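PDB 1ZB7: neurotoxin, which acts in the host cytosol as a zinc endopeptidase that cleaves synaptobrevins-1, -2 and -3, in synaptobrevin-2 at an Ala-Ala bond. Local coordinates for residues 18-23 against 34-39; 136-141 against 154-159; 45-50 against 86-91; 92-97 against 386-391; 12-17 against 141-146. All blocks are in the same frame, centred on the assembly; numbering follows the deposited sequence.

Contact 1: 18-23 against 34-39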
# COMPACT_ATOMS: atom_id res chain seq x y z
N ASP A 18 17.71 34.03 22.48
CA ASP A 18 16.61 33.19 22.02
C ASP A 18 15.84 33.84 20.86
O ASP A 18 14.97 33.24 20.28
CB ASP A 18 15.73 32.75 23.20
CG ASP A 18 15.10 33.93 23.93
OD1 ASP A 18 15.27 35.13 23.56
OD2 ASP A 18 14.37 33.67 24.88
N ILE A 19 16.25 35.04 20.50
CA ILE A 19 15.77 35.70 19.29
C ILE A 19 17.01 36.16 18.53
O ILE A 19 17.77 37.02 19.02
CB ILE A 19 14.79 36.87 19.55
CG1 ILE A 19 13.60 36.37 20.37
CG2 ILE A 19 14.31 37.42 18.23
CD1 ILE A 19 12.61 37.41 20.87
N ILE A 20 17.26 35.52 17.40
CA ILE A 20 18.50 35.67 16.67
C ILE A 20 18.28 35.73 15.16
O ILE A 20 17.16 35.42 14.62
CB ILE A 20 19.53 34.45 17.01
CG1 ILE A 20 18.99 33.13 16.41
CG2 ILE A 20 19.78 34.24 18.48
CD1 ILE A 20 20.10 31.94 16.38
N MET A 21 19.36 36.13 14.48
CA MET A 21 19.60 35.98 13.05
C MET A 21 20.44 34.75 12.80
O MET A 21 21.47 34.56 13.41
CB MET A 21 20.27 37.22 12.48
CG MET A 21 19.42 38.51 12.59
SD MET A 21 17.71 38.40 11.96
CE MET A 21 17.95 38.50 10.19
N MET A 22 19.96 33.89 11.93
CA MET A 22 20.60 32.63 11.70
C MET A 22 20.61 32.26 10.23
O MET A 22 19.74 32.61 9.49
CB MET A 22 19.97 31.49 12.54
CG MET A 22 18.57 31.15 12.18
SD MET A 22 18.07 29.45 12.33
CE MET A 22 18.11 29.20 14.13
N GLU A 23 21.64 31.53 9.85
CA GLU A 23 21.84 31.09 8.50
C GLU A 23 21.93 29.56 8.56
O GLU A 23 22.93 29.02 8.91
CB GLU A 23 23.09 31.79 8.00
CG GLU A 23 23.18 31.93 6.55
CD GLU A 23 23.88 30.77 5.97
OE1 GLU A 23 25.15 30.84 5.96
OE2 GLU A 23 23.15 29.81 5.58
N TYR A 34 18.02 34.82 8.69
CA TYR A 34 16.63 34.88 9.07
C TYR A 34 16.44 35.04 10.56
O TYR A 34 17.24 34.53 11.35
CB TYR A 34 15.94 33.55 8.70
CG TYR A 34 16.09 33.12 7.27
CD1 TYR A 34 15.32 33.70 6.25
CD2 TYR A 34 16.96 32.10 6.93
CE1 TYR A 34 15.46 33.31 4.96
CE2 TYR A 34 17.10 31.68 5.62
CZ TYR A 34 16.35 32.29 4.65
OH TYR A 34 16.48 31.84 3.34
N LYS A 35 15.32 35.63 10.94
CA LYS A 35 14.96 35.91 12.32
C LYS A 35 14.34 34.64 12.88
O LYS A 35 13.46 34.09 12.29
CB LYS A 35 14.10 37.16 12.45
CG LYS A 35 13.61 37.44 13.87
CD LYS A 35 12.99 38.81 14.06
CE LYS A 35 12.82 39.14 15.49
NZ LYS A 35 12.17 40.41 15.72
N ALA A 36 14.94 34.09 13.95
CA ALA A 36 14.52 32.82 14.54
C ALA A 36 14.28 32.91 16.07
O ALA A 36 14.79 33.78 16.72
CB ALA A 36 15.59 31.62 14.14
N PHE A 37 13.40 32.05 16.57
CA PHE A 37 12.83 32.11 17.95
C PHE A 37 13.00 30.72 18.61
O PHE A 37 12.56 29.68 18.08
CB PHE A 37 11.37 32.49 17.96
CG PHE A 37 11.08 33.76 17.24
CD1 PHE A 37 10.91 34.96 17.94
CD2 PHE A 37 11.08 33.79 15.87
CE1 PHE A 37 10.67 36.16 17.29
CE2 PHE A 37 10.84 35.01 15.18
CZ PHE A 37 10.63 36.20 15.93
N ARG A 38 13.70 30.73 19.73
CA ARG A 38 13.92 29.51 20.45
C ARG A 38 12.82 29.36 21.48
O ARG A 38 12.88 29.93 22.61
CB ARG A 38 15.31 29.47 21.11
CG ARG A 38 15.74 28.05 21.60
CD ARG A 38 17.07 27.95 22.41
NE ARG A 38 16.95 28.65 23.68
CZ ARG A 38 17.67 29.70 24.08
NH1 ARG A 38 18.61 30.22 23.31
NH2 ARG A 38 17.41 30.30 25.26
N ILE A 39 11.86 28.56 21.09
CA ILE A 39 10.72 28.29 21.92
C ILE A 39 10.90 27.21 23.03
O ILE A 39 10.21 27.21 24.07
CB ILE A 39 9.49 27.93 21.02
CG1 ILE A 39 9.82 26.71 20.13
CG2 ILE A 39 9.11 29.12 20.20
CD1 ILE A 39 8.63 25.89 19.88
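Ile20 and Ala36 form the central hydrogen-bonded pair of two antiparallel strands, with Ala36 N to Ile20 O at 2.7 Å and Ile20 N to Ala36 O at 3.1 Å. Met22 and Tyr34 make the next such pair, and at the other end Arg38 N reaches Asp18 O at 2.9 Å. The non-hydrogen-bonded positions bring CA-H groups against carbonyls, as at Met21 CA and Tyr34 O. Asp18 and Arg38 do not form a salt bridge: the CB of Asp18 lies over one face of the guanidinium group, while Lys6 pairs with the carboxylate and Asp17 with the arginine. On the face that carries Ile20 and Ala36, Met22 CG sits between the backbone N and the carbonyl carbon (chi1 66°), and later bends bring CE to 3.5 Å from Ala36 CB. The opposite face has Ile19 lying across Phe37, CG1 to CD1 at 3.9 Å, while its CG2 meets Lys35 CE. Met21 turns its sulphur over the backbone of Lys35, SD to CA 3.7 Å. Strands 19-23 and 34-38 thus make a beta hairpin within the mixed sheet of this zinc protease domain, between strands 137-142 and 43-46.

Contact 2: 136-141 against 154-159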
# COMPACT_ATOMS: atom_id res chain seq x y z
N VAL A 136 25.93 19.28 12.47
CA VAL A 136 25.93 19.69 13.84
C VAL A 136 25.55 21.20 14.07
O VAL A 136 24.72 21.51 14.93
CB VAL A 136 27.28 19.35 14.56
CG1 VAL A 136 27.32 20.02 15.93
CG2 VAL A 136 27.46 17.82 14.76
N SER A 137 26.23 22.07 13.32
CA SER A 137 26.31 23.54 13.50
C SER A 137 25.84 24.36 12.27
O SER A 137 26.09 24.01 11.11
CB SER A 137 27.73 24.01 13.82
OG SER A 137 28.21 23.53 15.12
N ILE A 138 25.15 25.46 12.58
CA ILE A 138 24.79 26.55 11.66
C ILE A 138 25.46 27.84 12.11
O ILE A 138 26.07 27.92 13.17
CB ILE A 138 23.24 26.76 11.61
CG1 ILE A 138 22.61 27.13 12.97
CG2 ILE A 138 22.61 25.47 11.14
CD1 ILE A 138 21.13 27.64 12.84
N ASN A 139 25.36 28.86 11.28
CA ASN A 139 25.87 30.19 11.59
C ASN A 139 24.78 31.01 12.28
O ASN A 139 23.63 31.08 11.84
CB ASN A 139 26.19 30.97 10.35
CG ASN A 139 27.38 30.43 9.56
OD1 ASN A 139 28.41 30.08 10.09
ND2 ASN A 139 27.23 30.44 8.22
N LYS A 140 25.19 31.66 13.34
CA LYS A 140 24.43 32.65 14.07
C LYS A 140 25.18 34.00 13.99
O LYS A 140 26.42 34.08 14.10
CB LYS A 140 24.33 32.17 15.53
CG LYS A 140 24.16 33.25 16.63
CD LYS A 140 24.13 32.55 18.05
CE LYS A 140 23.50 33.47 19.09
NZ LYS A 140 23.97 33.09 20.49
N LYS A 141 24.44 35.07 13.87
CA LYS A 141 25.03 36.38 13.77
C LYS A 141 24.69 37.14 15.03
O LYS A 141 23.51 37.40 15.27
CB LYS A 141 24.47 37.09 12.56
CG LYS A 141 25.32 38.11 11.99
CD LYS A 141 24.57 38.89 10.93
CE LYS A 141 24.90 38.45 9.51
NZ LYS A 141 24.45 39.55 8.61
N LEU A 154 26.53 27.53 16.00
CA LEU A 154 25.39 27.31 16.86
C LEU A 154 24.87 25.96 16.62
O LEU A 154 24.47 25.65 15.51
CB LEU A 154 24.23 28.35 16.64
CG LEU A 154 22.93 28.08 17.47
CD1 LEU A 154 23.15 28.32 18.96
CD2 LEU A 154 21.76 28.92 17.03
N MET A 155 24.76 25.20 17.71
CA MET A 155 24.27 23.86 17.66
C MET A 155 22.76 23.83 17.99
O MET A 155 22.32 24.48 18.94
CB MET A 155 25.07 23.03 18.62
CG MET A 155 26.59 22.90 18.25
SD MET A 155 27.62 22.16 19.58
CE MET A 155 26.34 20.94 20.21
N THR A 156 21.97 23.11 17.19
CA THR A 156 20.58 23.02 17.37
C THR A 156 20.16 21.56 17.16
O THR A 156 20.85 20.83 16.47
CB THR A 156 19.81 23.92 16.27
OG1 THR A 156 19.97 23.39 14.95
CG2 THR A 156 20.33 25.31 16.21
N ASN A 157 18.97 21.17 17.63
CA ASN A 157 18.40 19.84 17.31
C ASN A 157 17.35 19.88 16.16
O ASN A 157 17.31 19.00 15.31
CB ASN A 157 17.80 19.19 18.57
CG ASN A 157 18.85 18.77 19.57
OD1 ASN A 157 20.05 19.10 19.46
ND2 ASN A 157 18.42 18.00 20.53
N LEU A 158 16.50 20.92 16.19
CA LEU A 158 15.36 21.13 15.34
C LEU A 158 15.16 22.60 15.00
O LEU A 158 15.10 23.48 15.91
CB LEU A 158 14.09 20.56 15.99
CG LEU A 158 12.81 20.66 15.14
CD1 LEU A 158 12.92 19.98 13.76
CD2 LEU A 158 11.66 20.12 15.94
N ILE A 159 15.12 22.86 13.67
CA ILE A 159 14.69 24.11 13.08
C ILE A 159 13.40 23.89 12.20
O ILE A 159 13.36 23.02 11.31
CB ILE A 159 15.83 24.82 12.31
CG1 ILE A 159 17.02 25.04 13.18
CG2 ILE A 159 15.34 26.17 11.76
CD1 ILE A 159 18.29 25.32 12.42
O HOH W 1 22.93 23.65 14.39
O HOH W 2 23.68 20.08 16.80
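Val136 O is gripped by two waters, which tie the start of one strand to the chain leaving the other. Water 1 donates to Val136 O and to Leu154 O, each at 2.8 Å, and accepts from Thr156 OG1. Water 2 donates to the same Val136 O, at 2.6 Å, and to Thr156 O. The carbonyl of Val136 is therefore satisfied by solvent, and beyond the Ile138-Leu154 pair these two waters link the segments. The direct ladder is short. Ile138 N donates to Leu154 O at 3.0 Å in a nearly straight bond, whereas the return bond from Leu154 N to Ile138 O is bent and weak. Leu154 O is thus shared by a backbone amide and a water.

Ile138 is the apolar hub. Its CG1 sits between the backbone N and the carbonyl carbon (chi1 61°), running beside Leu154, and the extended second torsion carries CD1 on toward Ile159 of strand 158-161. CD1 meets Ile159 CD1 tip to tip at 3.7 Å. Thr156, in the link between the strands, crosses Ile138 at about a right angle with its CG2. Leu154 CB also touches Lys140 CB, whose amino group goes to Asn16 O. Met155 CG lies against Val136 CG1, the two side chains side by side, and next to Ser137 OG, whose hydroxyl bonds to Ala131 O. Met22 and Trp44 adjoin the Ile138 side. The contact closes the beta hairpin of strands 137-142 and 150-155, at the edge of the mixed sheet, where the chain leaves the outermost strand and re-enters the sheet interior as strand 158-161.

Contact 3: 45-50 against 86-91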
# COMPACT_ATOMS: atom_id res chain seq x y z
N ILE A 45 11.89 28.13 15.84
CA ILE A 45 10.92 28.49 14.80
C ILE A 45 11.46 29.66 13.94
O ILE A 45 11.85 30.68 14.41
CB ILE A 45 9.58 28.90 15.37
CG1 ILE A 45 9.09 27.90 16.41
CG2 ILE A 45 8.56 29.10 14.27
CD1 ILE A 45 9.00 26.47 15.95
N VAL A 46 11.46 29.44 12.66
CA VAL A 46 11.81 30.40 11.64
C VAL A 46 10.55 30.63 10.77
O VAL A 46 10.24 29.83 9.90
CB VAL A 46 12.98 29.97 10.78
CG1 VAL A 46 13.43 31.10 9.88
CG2 VAL A 46 14.20 29.55 11.64
N PRO A 47 9.81 31.67 11.06
CA PRO A 47 8.53 31.95 10.34
C PRO A 47 8.73 32.58 8.97
O PRO A 47 8.39 33.70 8.77
CB PRO A 47 7.77 32.89 11.30
CG PRO A 47 8.57 33.03 12.44
CD PRO A 47 9.98 32.64 12.13
N GLU A 48 9.32 31.82 8.07
CA GLU A 48 9.62 32.28 6.79
C GLU A 48 9.37 31.09 5.87
O GLU A 48 9.45 29.95 6.27
CB GLU A 48 11.10 32.61 6.59
CG GLU A 48 11.76 33.54 7.56
CD GLU A 48 11.71 34.99 7.11
OE1 GLU A 48 11.68 35.16 5.87
OE2 GLU A 48 11.78 35.90 8.01
N ARG A 49 9.22 31.40 4.62
CA ARG A 49 9.18 30.39 3.59
C ARG A 49 10.57 29.81 3.40
O ARG A 49 11.52 30.53 3.36
CB ARG A 49 8.62 30.97 2.27
CG ARG A 49 7.25 31.61 2.42
CD ARG A 49 6.12 30.62 2.70
NE ARG A 49 5.86 29.78 1.53
CZ ARG A 49 5.12 30.11 0.49
NH1 ARG A 49 4.45 31.24 0.48
NH2 ARG A 49 4.98 29.27 -0.52
N PHE A 50 10.59 28.50 3.22
CA PHE A 50 11.68 27.71 2.81
C PHE A 50 12.01 27.77 1.33
O PHE A 50 11.44 27.09 0.50
CB PHE A 50 11.38 26.26 3.11
CG PHE A 50 12.52 25.39 2.86
CD1 PHE A 50 13.50 25.24 3.86
CD2 PHE A 50 12.68 24.75 1.65
CE1 PHE A 50 14.61 24.40 3.65
CE2 PHE A 50 13.82 23.91 1.43
CZ PHE A 50 14.78 23.76 2.45
N ASP A 86 3.94 36.46 12.65
CA ASP A 86 3.51 36.45 14.01
C ASP A 86 2.43 35.41 14.28
O ASP A 86 2.50 34.68 15.25
CB ASP A 86 3.05 37.89 14.44
CG ASP A 86 2.74 38.00 15.94
OD1 ASP A 86 3.61 37.73 16.79
OD2 ASP A 86 1.62 38.30 16.27
N LYS A 87 1.48 35.32 13.38
CA LYS A 87 0.43 34.28 13.46
C LYS A 87 0.94 32.83 13.34
O LYS A 87 0.49 31.89 14.11
CB LYS A 87 -0.68 34.55 12.43
CG LYS A 87 -1.86 33.59 12.56
CD LYS A 87 -3.13 33.95 11.73
CE LYS A 87 -4.21 32.85 11.97
NZ LYS A 87 -5.58 33.16 11.61
N PHE A 88 1.86 32.63 12.37
CA PHE A 88 2.58 31.34 12.23
C PHE A 88 3.35 30.93 13.52
O PHE A 88 3.20 29.82 14.01
CB PHE A 88 3.55 31.45 11.09
CG PHE A 88 4.35 30.19 10.83
CD1 PHE A 88 3.92 29.24 9.88
CD2 PHE A 88 5.56 30.00 11.42
CE1 PHE A 88 4.76 28.17 9.60
CE2 PHE A 88 6.34 28.90 11.15
CZ PHE A 88 5.89 27.96 10.27
N LEU A 89 4.15 31.85 14.06
CA LEU A 89 4.87 31.71 15.30
C LEU A 89 4.00 31.33 16.54
O LEU A 89 4.30 30.35 17.26
CB LEU A 89 5.61 32.98 15.55
CG LEU A 89 6.53 33.18 16.78
CD1 LEU A 89 7.55 32.04 16.91
CD2 LEU A 89 7.22 34.53 16.59
N LYS A 90 2.94 32.08 16.74
CA LYS A 90 1.96 31.84 17.75
C LYS A 90 1.23 30.52 17.58
O LYS A 90 0.98 29.79 18.56
CB LYS A 90 1.01 33.07 17.90
CG LYS A 90 1.70 34.18 18.76
CD LYS A 90 1.20 35.53 18.50
CE LYS A 90 1.91 36.60 19.42
NZ LYS A 90 1.56 38.01 18.96
N THR A 91 0.91 30.19 16.34
CA THR A 91 0.27 28.91 16.06
C THR A 91 1.25 27.74 16.37
O THR A 91 0.86 26.78 16.96
CB THR A 91 -0.20 28.81 14.58
OG1 THR A 91 -1.09 29.88 14.28
CG2 THR A 91 -0.86 27.51 14.29
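Phe88 packs its ring against Ile45 and Pro47. Ile45 CG2 comes to the ring edge, close to the ring plane, 3.8 Å from Phe88 CE2. Pro47 CB approaches Phe88 CD2 more closely, at 3.6 Å, and obliquely. The ring is carried there by a first torsion that sets CG anti to the backbone N (chi1 -180°), which sends it out from the helix toward the strand. One residue on, Leu89 offers CD1 to Ile45 CB at 4.0 Å, while its CB lies near Pro47 CG. The two helix residues thus flank the same two residues, Ile45 and Pro47, and Val46, which alternates between them, turns its side chain away to the other side of the sheet, against Ala36 and Ile159.

This is alpha/beta packing: helix 82-99 lies against one face of the mixed sheet, and the residues in touch are all buried and apolar. Pro47 sits at the centre of an inverse gamma turn, so the chain bends away from the strand direction just where the helix meets it. Met92, one turn beyond Phe88, continues the line of contact with Ile45, and Phe37 of the neighbouring strand also meets Pro47.

On the helix itself, Lys90 NZ makes a salt bridge with Asp86 OD2 at 2.7 Å, on the syn lone pair of that oxygen, and also bonds to Asn9. Thr91 OG1 donates to Lys87 O at 2.6 Å, from the face opposite to the one used by Thr91 N.

Contact 4: 92-97 against 386-391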
# COMPACT_ATOMS: atom_id res chain seq x y z
N MET A 92 2.49 27.85 15.95
CA MET A 92 3.51 26.82 16.26
C MET A 92 3.65 26.61 17.77
O MET A 92 3.73 25.47 18.25
CB MET A 92 4.88 27.14 15.63
CG MET A 92 5.01 27.03 14.13
SD MET A 92 4.15 25.57 13.39
CE MET A 92 5.09 24.26 14.19
N ILE A 93 3.67 27.71 18.53
CA ILE A 93 3.78 27.63 19.97
C ILE A 93 2.56 26.96 20.56
O ILE A 93 2.68 26.17 21.53
CB ILE A 93 3.95 29.01 20.55
CG1 ILE A 93 5.33 29.54 20.18
CG2 ILE A 93 3.71 29.02 22.10
CD1 ILE A 93 5.41 31.07 20.30
N LYS A 94 1.38 27.27 20.01
CA LYS A 94 0.17 26.72 20.54
C LYS A 94 0.19 25.21 20.28
O LYS A 94 -0.20 24.43 21.13
CB LYS A 94 -1.06 27.35 19.92
CG LYS A 94 -2.40 26.75 20.33
CD LYS A 94 -3.49 27.74 20.24
CE LYS A 94 -4.91 27.13 20.62
NZ LYS A 94 -5.97 28.13 20.28
N LEU A 95 0.66 24.81 19.13
CA LEU A 95 0.74 23.41 18.79
C LEU A 95 1.71 22.68 19.67
O LEU A 95 1.39 21.62 20.16
CB LEU A 95 1.06 23.23 17.29
CG LEU A 95 0.02 23.77 16.27
CD1 LEU A 95 0.56 23.43 14.89
CD2 LEU A 95 -1.30 23.19 16.48
N PHE A 96 2.86 23.27 19.96
CA PHE A 96 3.76 22.63 20.91
C PHE A 96 3.11 22.59 22.29
O PHE A 96 3.31 21.63 23.02
CB PHE A 96 5.14 23.28 20.98
CG PHE A 96 6.06 22.85 19.89
CD1 PHE A 96 6.15 23.58 18.71
CD2 PHE A 96 6.84 21.73 20.04
CE1 PHE A 96 6.99 23.16 17.63
CE2 PHE A 96 7.73 21.27 18.99
CZ PHE A 96 7.82 22.00 17.78
N ASN A 97 2.38 23.62 22.66
CA ASN A 97 1.68 23.59 23.97
C ASN A 97 0.67 22.46 24.05
O ASN A 97 0.58 21.80 25.05
CB ASN A 97 1.06 24.92 24.35
CG ASN A 97 2.07 25.90 24.94
OD1 ASN A 97 2.93 25.53 25.73
ND2 ASN A 97 2.02 27.11 24.49
N LEU A 386 -5.82 29.91 16.24
CA LEU A 386 -5.75 30.82 17.42
C LEU A 386 -7.09 31.24 18.05
O LEU A 386 -7.09 32.00 19.00
CB LEU A 386 -4.92 32.10 17.12
CG LEU A 386 -3.47 31.81 16.69
CD1 LEU A 386 -2.73 33.09 16.31
CD2 LEU A 386 -2.71 30.99 17.79
N ASP A 387 -8.23 30.75 17.55
CA ASP A 387 -9.53 31.00 18.12
C ASP A 387 -9.87 29.85 19.09
O ASP A 387 -10.13 28.72 18.66
CB ASP A 387 -10.54 31.02 16.98
CG ASP A 387 -11.90 31.62 17.38
OD1 ASP A 387 -12.28 31.46 18.54
OD2 ASP A 387 -12.54 32.28 16.54
N ASN A 388 -9.93 30.13 20.39
CA ASN A 388 -10.29 29.11 21.39
C ASN A 388 -11.75 28.62 21.38
O ASN A 388 -12.04 27.57 21.93
CB ASN A 388 -9.84 29.48 22.80
CG ASN A 388 -8.33 29.47 22.96
OD1 ASN A 388 -7.62 28.54 22.55
ND2 ASN A 388 -7.83 30.50 23.57
N THR A 389 -12.64 29.27 20.67
CA THR A 389 -13.98 28.68 20.44
C THR A 389 -13.99 27.56 19.41
O THR A 389 -15.00 26.83 19.27
CB THR A 389 -15.02 29.73 20.04
OG1 THR A 389 -14.67 30.28 18.79
CG2 THR A 389 -15.06 30.87 21.07
N ILE A 390 -12.83 27.37 18.74
CA ILE A 390 -12.72 26.46 17.58
C ILE A 390 -11.56 25.45 17.78
O ILE A 390 -11.65 24.34 17.35
CB ILE A 390 -12.43 27.27 16.23
CG1 ILE A 390 -13.56 28.24 15.86
CG2 ILE A 390 -12.11 26.31 15.05
CD1 ILE A 390 -14.71 27.57 15.17
N TYR A 391 -10.44 25.89 18.33
CA TYR A 391 -9.29 25.01 18.54
C TYR A 391 -8.64 25.34 19.83
O TYR A 391 -8.20 26.47 20.01
CB TYR A 391 -8.31 25.11 17.35
CG TYR A 391 -7.21 24.13 17.35
CD1 TYR A 391 -7.39 22.84 16.91
CD2 TYR A 391 -5.96 24.48 17.86
CE1 TYR A 391 -6.36 21.92 16.94
CE2 TYR A 391 -4.95 23.58 17.92
CZ TYR A 391 -5.14 22.29 17.45
OH TYR A 391 -4.06 21.40 17.48
O HOH W 3 -5.44 30.50 21.47
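Lys94 of helix 82-99, in the zinc protease domain, reaches with a fully extended chain into the loop 386-391, which is shaped by an Asx turn at Asp387. Its NZ donates to Tyr391 O and to Asn388 OD1, both at 2.8 Å, and to water 3 at 2.7 Å; Leu385 O, just before the loop segment, also accepts from it. Four oxygens thus lie round three N-H groups, so at least one bond must be shared. The amide oxygen of Asn388 is approached from above its carbonyl plane rather than on a lone pair, and the donor to Tyr391 O is tilted 30° from the plane of the Tyr391 carbonyl. The water in turn donates weakly to Leu386 O.

The loop holds its own shape. Asp387 O accepts from both Ile390 N and Tyr391 N, and Asp387 OD1 takes Thr389 N as well as Thr389 OG1 at 2.7 Å, the two donors coming from the same face of the carboxylate.

Apolar contact is limited to the Lys94 chain and Leu95. The methylenes of Lys94 run past Leu386 in the opposite direction, CD to CD2 at 4.1 Å. Tyr391 bonds through its hydroxyl to Asp223, and Leu95, crossing it at about a right angle, brings CD2 to 3.4 Å from Tyr391 OH.

Contact 5: 12-17 against 141-146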
# COMPACT_ATOMS: atom_id res chain seq x y z
N ASP A 12 9.22 41.16 18.70
CA ASP A 12 10.08 41.18 19.86
C ASP A 12 11.52 41.35 19.30
O ASP A 12 11.87 40.64 18.33
CB ASP A 12 10.03 39.85 20.62
CG ASP A 12 8.75 39.65 21.51
OD1 ASP A 12 7.89 40.57 21.73
OD2 ASP A 12 8.61 38.48 21.97
N PRO A 13 12.33 42.28 19.86
CA PRO A 13 13.69 42.49 19.30
C PRO A 13 14.72 41.33 19.45
O PRO A 13 14.70 40.51 20.40
CB PRO A 13 14.19 43.76 19.98
CG PRO A 13 13.28 44.03 21.12
CD PRO A 13 12.03 43.22 20.96
N ILE A 14 15.58 41.31 18.45
CA ILE A 14 16.75 40.45 18.43
C ILE A 14 17.44 40.62 19.78
O ILE A 14 17.72 41.74 20.18
CB ILE A 14 17.69 40.91 17.27
CG1 ILE A 14 17.06 40.71 15.87
CG2 ILE A 14 18.96 40.21 17.31
CD1 ILE A 14 16.98 39.20 15.48
N ASN A 15 17.75 39.52 20.48
CA ASN A 15 18.53 39.67 21.69
C ASN A 15 19.83 38.81 21.71
O ASN A 15 20.54 38.87 22.67
CB ASN A 15 17.66 39.37 22.95
CG ASN A 15 16.93 38.04 22.84
OD1 ASN A 15 17.52 37.01 22.50
ND2 ASN A 15 15.68 38.04 23.18
N ASN A 16 20.06 38.02 20.63
CA ASN A 16 21.25 37.20 20.39
C ASN A 16 21.28 35.97 21.21
O ASN A 16 22.26 35.30 21.23
CB ASN A 16 22.53 38.00 20.62
CG ASN A 16 22.66 39.17 19.68
OD1 ASN A 16 22.42 39.04 18.49
ND2 ASN A 16 22.97 40.30 20.21
N ASP A 17 20.21 35.69 21.94
CA ASP A 17 20.09 34.55 22.81
C ASP A 17 18.97 33.65 22.23
O ASP A 17 19.24 32.62 21.56
CB ASP A 17 19.76 35.01 24.24
CG ASP A 17 19.48 33.81 25.21
OD1 ASP A 17 19.64 32.61 24.86
OD2 ASP A 17 19.03 34.05 26.31
N LYS A 141 24.44 35.07 13.87
CA LYS A 141 25.03 36.38 13.77
C LYS A 141 24.69 37.14 15.03
O LYS A 141 23.51 37.40 15.27
CB LYS A 141 24.47 37.09 12.56
CG LYS A 141 25.32 38.11 11.99
CD LYS A 141 24.57 38.89 10.93
CE LYS A 141 24.90 38.45 9.51
NZ LYS A 141 24.45 39.55 8.61
N ILE A 142 25.71 37.54 15.78
CA ILE A 142 25.59 38.34 17.00
C ILE A 142 25.46 39.80 16.56
O ILE A 142 26.38 40.32 16.01
CB ILE A 142 26.86 38.22 17.94
CG1 ILE A 142 27.21 36.77 18.29
CG2 ILE A 142 26.67 39.00 19.20
CD1 ILE A 142 26.13 36.04 19.12
N ILE A 143 24.31 40.41 16.78
CA ILE A 143 24.05 41.76 16.34
C ILE A 143 24.36 42.73 17.46
O ILE A 143 23.64 42.79 18.45
CB ILE A 143 22.56 42.01 15.92
CG1 ILE A 143 22.08 41.01 14.84
CG2 ILE A 143 22.36 43.53 15.46
CD1 ILE A 143 22.47 41.33 13.39
N GLN A 144 25.41 43.52 17.27
CA GLN A 144 25.81 44.52 18.26
C GLN A 144 25.83 45.88 17.59
O GLN A 144 26.43 46.03 16.52
CB GLN A 144 27.19 44.20 18.85
CG GLN A 144 27.34 42.80 19.52
CD GLN A 144 26.68 42.67 20.91
OE1 GLN A 144 25.65 43.28 21.18
NE2 GLN A 144 27.27 41.82 21.78
N PRO A 145 25.11 46.86 18.16
CA PRO A 145 25.15 48.25 17.67
C PRO A 145 26.48 48.96 17.92
O PRO A 145 26.96 49.00 19.06
CB PRO A 145 23.99 48.92 18.42
CG PRO A 145 23.04 47.73 18.74
CD PRO A 145 24.06 46.71 19.19
N GLY A 146 27.08 49.47 16.85
CA GLY A 146 28.36 50.16 16.95
C GLY A 146 29.50 49.39 16.32
O GLY A 146 30.41 49.99 15.75
O HOH W 4 21.45 37.39 16.62
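Asn16 turns its amide toward the backbone of Ile143, at the end of strand 137-142, through a first torsion of -62°, which places CG anti to its own carbonyl carbon, on a backbone that has swung to positive phi (76°). From there the side chain works like a strand neighbour. Its OD1 accepts from Ile143 N at 2.9 Å, and its ND2 donates to Ile143 O at 3.1 Å, so both backbone polar groups of one residue are taken by a single amide. Both bonds are straight at the hydrogen. The acceptor of the second lies almost in the Asn16 amide plane, yet each donor stands above the plane of the carbonyl it meets.

A water adds a third link: water 4 donates to Asn16 OD1 at 2.7 Å and to Lys141 O, so OD1 takes two donors. The apolar part is slight. Ile142 CG2 touches the Asn16 amide at CG, 4.0 Å away, and Ile14 CG2 crosses obliquely to Ile143 CG1 at 4.1 Å. Asn15 OD1 accepts from Asp17 N in an Asx turn, and the same side chain also bonds to Ile19 N and Asp18, consistent with a held bend before strand 19-23.

This is a surface contact, near the far end of strand 137-142. The loop 12-17 runs directly into strand 19-23, which pairs with strand 137-142 through Met21 and Lys141; Asn16 O takes Lys140 NZ, and Ile14 leans on Met21.

Contacts 1 and 2 lie in the mixed sheet, and contact 5 adds a loop at the end of strand 137-142: strand 19-23 pairs with 34-38 in contact 1 and with 137-142 beside it, the strand that contacts 2 and 5 both use. Contact 3 takes up the next strand, 43-46, and sets helix 82-99 on it; contact 4 uses the following turns of the same helix to hold a distant loop. Contacts 1 and 3 are buried, 2 and 4 partly so, and 5 is at the surface. Chemistry follows place: backbone ladder in the sheet, purely apolar contact between strand and helix, while in contacts 4 and 5 a lysine, asparagine amides and waters meet backbone polar groups.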